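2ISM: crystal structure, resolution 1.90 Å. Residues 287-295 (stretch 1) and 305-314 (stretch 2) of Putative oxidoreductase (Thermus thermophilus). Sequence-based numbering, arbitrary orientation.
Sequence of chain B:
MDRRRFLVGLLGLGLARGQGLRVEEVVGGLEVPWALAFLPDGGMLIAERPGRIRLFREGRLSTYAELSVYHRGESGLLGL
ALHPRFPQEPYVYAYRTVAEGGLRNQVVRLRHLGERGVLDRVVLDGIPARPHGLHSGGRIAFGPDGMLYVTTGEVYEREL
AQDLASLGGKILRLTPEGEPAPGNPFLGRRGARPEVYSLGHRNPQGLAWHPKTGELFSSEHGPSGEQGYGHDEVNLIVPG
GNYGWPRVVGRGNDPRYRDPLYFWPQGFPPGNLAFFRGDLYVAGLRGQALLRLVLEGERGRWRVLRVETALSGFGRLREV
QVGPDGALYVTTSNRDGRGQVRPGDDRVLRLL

Stretch 1, residues 287-295: GQALLRLVL
Stretch 2 305-314: LRVETALSGF

Two neighbouring antiparallel strands, broken in register by one beta bulge, are joined by a backbone hydrogen-bond ladder and, on one face, by a charged cluster centred on Glu-308. Their N-to-C directions differ by 144°, the axes approach to 4.4 Å, and the contact buries 786 Å² summed over both sides.

Build the ladder first. Leu-290 pairs with Leu-311 (CA to CA 4.9 Å), Leu-291 with Thr-309 (4.6 Å), Arg-292 with Glu-308 (5.0 Å) and Leu-293 with Val-307 (4.7 Å). Arg-292 and Glu-308 form a reciprocal pair: Arg-292 N donates to Glu-308 O at 2.6 Å, and Glu-308 N to Arg-292 O at 2.9 Å. Further along, Val-294 N reaches Arg-306 O at 2.9 Å and Leu-305 N reaches Val-294 O at 2.7 Å.

The bulge inserts Ala-310 between the partners of Leu-290 and Leu-291. Its phi/psi of -98/-22 leaves the extended region, in contrast to the -88/122 of Thr-309 and -156/140 of Leu-311. Leu-290 O consequently accepts two amides, Ala-310 N at 2.7 Å and Leu-311 N at 3.3 Å, while Leu-290 N donates to Leu-311 O at 2.9 Å. The extra residue points its CB toward the opposite strand, so that Ala-310 CB lies over one face of the Arg-292 guanidinium, 3.7 Å from Arg-292 NH2.

Arg-292 (chi1 t, chi2 t, chi3 m, chi4 108°) shares its face of the sheet with Glu-308 (m, t, chi3 -43°). Arg-292 NH1 forms a salt bridge with Glu-308 OE1 at 3.1 Å, although its hydrogen bond is weak, bent to 134°. Glu-308 OE2 takes the better-directed bond from Arg-306 NE at 2.9 Å, also a salt bridge, so one carboxylate answers two arginines. Arg-306 (p, t, t, chi4 -72°) carries its guanidinium past Val-294 (t), whose CG1 covers one face of it. Leu-290 (t, p) and Leu-311 (t, p) extend this same side with an apolar contact, CB to CB 3.6 Å.

The other face is apolar around Val-307 (t): its CG1 lies 4.0 Å from Leu-291 CD1 and 4.2 Å from Leu-293 CD1, with Leu-291 in m, t and Leu-293 in m, p. Leu-291 CD2 also comes within 3.7 Å of Thr-309 OG1.

Beyond the ladder, two waters donate to Gln-288 O, each at 2.9 Å; one accepts from Gly-313 N at 2.8 Å, the other from Phe-314 N at 2.9 Å. Gly-313 adopts phi/psi 97/12, where a CB would jam against the preceding carbonyl.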

# COMPACT_ATOMS: atom_id res chain seq x y z
N GLY B 287 7.88 0.69 23.29
CA GLY B 287 8.46 -0.37 22.48
C GLY B 287 9.33 0.14 21.35
O GLY B 287 10.05 -0.62 20.70
N GLN B 288 9.26 1.45 21.11
CA GLN B 288 10.05 2.11 20.07
C GLN B 288 10.02 1.38 18.72
O GLN B 288 11.06 1.12 18.12
CB GLN B 288 11.50 2.26 20.53
CG GLN B 288 11.67 3.17 21.74
CD GLN B 288 13.11 3.28 22.19
OE1 GLN B 288 14.01 3.52 21.37
NE2 GLN B 288 13.35 3.12 23.48
N ALA B 289 8.82 1.06 18.25
CA ALA B 289 8.69 0.35 16.99
C ALA B 289 7.31 0.51 16.39
O ALA B 289 6.35 0.87 17.08
CB ALA B 289 8.99 -1.13 17.20
N LEU B 290 7.21 0.24 15.09
CA LEU B 290 5.95 0.30 14.38
C LEU B 290 5.62 -1.16 14.08
O LEU B 290 6.37 -1.82 13.35
CB LEU B 290 6.10 1.07 13.07
CG LEU B 290 4.85 1.16 12.20
CD1 LEU B 290 3.77 1.99 12.91
CD2 LEU B 290 5.20 1.80 10.86
N LEU B 291 4.54 -1.66 14.65
CA LEU B 291 4.16 -3.05 14.42
C LEU B 291 3.09 -3.19 13.36
O LEU B 291 2.25 -2.30 13.18
CB LEU B 291 3.69 -3.70 15.72
CG LEU B 291 4.69 -3.68 16.89
CD1 LEU B 291 4.09 -4.42 18.08
CD2 LEU B 291 6.00 -4.32 16.47
N ARG B 292 3.13 -4.31 12.65
CA ARG B 292 2.18 -4.62 11.60
C ARG B 292 1.36 -5.81 12.08
O ARG B 292 1.92 -6.86 12.40
CB ARG B 292 2.92 -4.99 10.31
CG ARG B 292 2.02 -5.42 9.16
CD ARG B 292 2.82 -6.05 8.01
NE ARG B 292 3.68 -5.09 7.34
CZ ARG B 292 5.01 -5.07 7.44
NH1 ARG B 292 5.64 -5.97 8.19
NH2 ARG B 292 5.71 -4.15 6.78
N LEU B 293 0.05 -5.64 12.17
CA LEU B 293 -0.83 -6.72 12.60
C LEU B 293 -1.52 -7.30 11.38
O LEU B 293 -2.24 -6.60 10.66
CB LEU B 293 -1.88 -6.20 13.60
CG LEU B 293 -1.50 -6.08 15.07
CD1 LEU B 293 -0.29 -5.18 15.24
CD2 LEU B 293 -2.68 -5.54 15.85
N VAL B 294 -1.28 -8.59 11.12
CA VAL B 294 -1.88 -9.26 9.98
C VAL B 294 -3.21 -9.84 10.44
O VAL B 294 -3.26 -10.69 11.33
CB VAL B 294 -0.98 -10.40 9.46
CG1 VAL B 294 -1.58 -11.00 8.21
CG2 VAL B 294 0.42 -9.86 9.19
N LEU B 295 -4.29 -9.37 9.82
CA LEU B 295 -5.63 -9.81 10.19
C LEU B 295 -6.24 -10.86 9.27
O LEU B 295 -5.94 -10.93 8.07
CB LEU B 295 -6.57 -8.61 10.25
CG LEU B 295 -6.08 -7.36 10.99
CD1 LEU B 295 -7.15 -6.28 10.90
CD2 LEU B 295 -5.78 -7.70 12.44
N LEU B 305 -3.43 -12.87 12.84
CA LEU B 305 -2.68 -14.05 12.41
C LEU B 305 -1.26 -13.96 12.95
O LEU B 305 -0.77 -14.89 13.58
CB LEU B 305 -2.63 -14.13 10.89
CG LEU B 305 -3.86 -14.65 10.14
CD1 LEU B 305 -3.61 -14.55 8.64
CD2 LEU B 305 -4.14 -16.09 10.55
N ARG B 306 -0.61 -12.83 12.69
CA ARG B 306 0.75 -12.62 13.14
C ARG B 306 1.08 -11.14 13.29
O ARG B 306 0.42 -10.28 12.70
CB ARG B 306 1.74 -13.27 12.16
CG ARG B 306 1.69 -12.70 10.75
CD ARG B 306 2.80 -13.28 9.88
NE ARG B 306 2.80 -12.72 8.53
CZ ARG B 306 1.88 -12.99 7.60
NH1 ARG B 306 0.89 -13.83 7.87
NH2 ARG B 306 1.95 -12.42 6.41
N VAL B 307 2.10 -10.86 14.09
CA VAL B 307 2.55 -9.50 14.33
C VAL B 307 3.99 -9.39 13.84
O VAL B 307 4.83 -10.24 14.18
CB VAL B 307 2.49 -9.15 15.83
CG1 VAL B 307 2.95 -7.72 16.06
CG2 VAL B 307 1.07 -9.35 16.34
N GLU B 308 4.28 -8.36 13.06
CA GLU B 308 5.63 -8.16 12.53
C GLU B 308 6.10 -6.73 12.78
O GLU B 308 5.29 -5.82 12.90
CB GLU B 308 5.65 -8.42 11.02
CG GLU B 308 4.96 -9.72 10.60
CD GLU B 308 4.97 -9.93 9.09
OE1 GLU B 308 4.72 -8.96 8.35
OE2 GLU B 308 5.22 -11.08 8.65
N THR B 309 7.41 -6.55 12.87
CA THR B 309 7.97 -5.22 13.08
C THR B 309 8.16 -4.57 11.72
O THR B 309 8.87 -5.11 10.87
CB THR B 309 9.32 -5.28 13.81
OG1 THR B 309 9.12 -5.77 15.14
CG2 THR B 309 9.96 -3.89 13.87
N ALA B 310 7.52 -3.43 11.51
CA ALA B 310 7.62 -2.72 10.23
C ALA B 310 8.65 -1.59 10.27
O ALA B 310 9.14 -1.16 9.23
CB ALA B 310 6.25 -2.17 9.84
N LEU B 311 8.96 -1.11 11.46
CA LEU B 311 9.94 -0.04 11.61
C LEU B 311 10.56 -0.06 13.00
O LEU B 311 9.87 -0.30 13.99
CB LEU B 311 9.28 1.33 11.37
CG LEU B 311 10.25 2.52 11.42
CD1 LEU B 311 11.14 2.46 10.19
CD2 LEU B 311 9.47 3.84 11.46
N SER B 312 11.86 0.19 13.08
CA SER B 312 12.56 0.21 14.35
C SER B 312 13.87 0.96 14.20
O SER B 312 14.39 1.09 13.09
CB SER B 312 12.84 -1.21 14.84
OG SER B 312 13.68 -1.90 13.93
N GLY B 313 14.40 1.47 15.31
CA GLY B 313 15.64 2.21 15.27
C GLY B 313 15.46 3.72 15.21
O GLY B 313 16.41 4.45 14.96
N PHE B 314 14.23 4.18 15.46
CA PHE B 314 13.94 5.61 15.41
C PHE B 314 13.42 6.17 16.74
O PHE B 314 13.06 7.34 16.83
CB PHE B 314 12.92 5.89 14.31
CG PHE B 314 13.46 5.67 12.93
CD1 PHE B 314 13.98 6.74 12.20
CD2 PHE B 314 13.48 4.40 12.37
CE1 PHE B 314 14.53 6.53 10.93
CE2 PHE B 314 14.02 4.18 11.10
CZ PHE B 314 14.55 5.25 10.38
O HOH W 1 11.56 3.26 16.30
O HOH W 2 13.88 0.61 17.87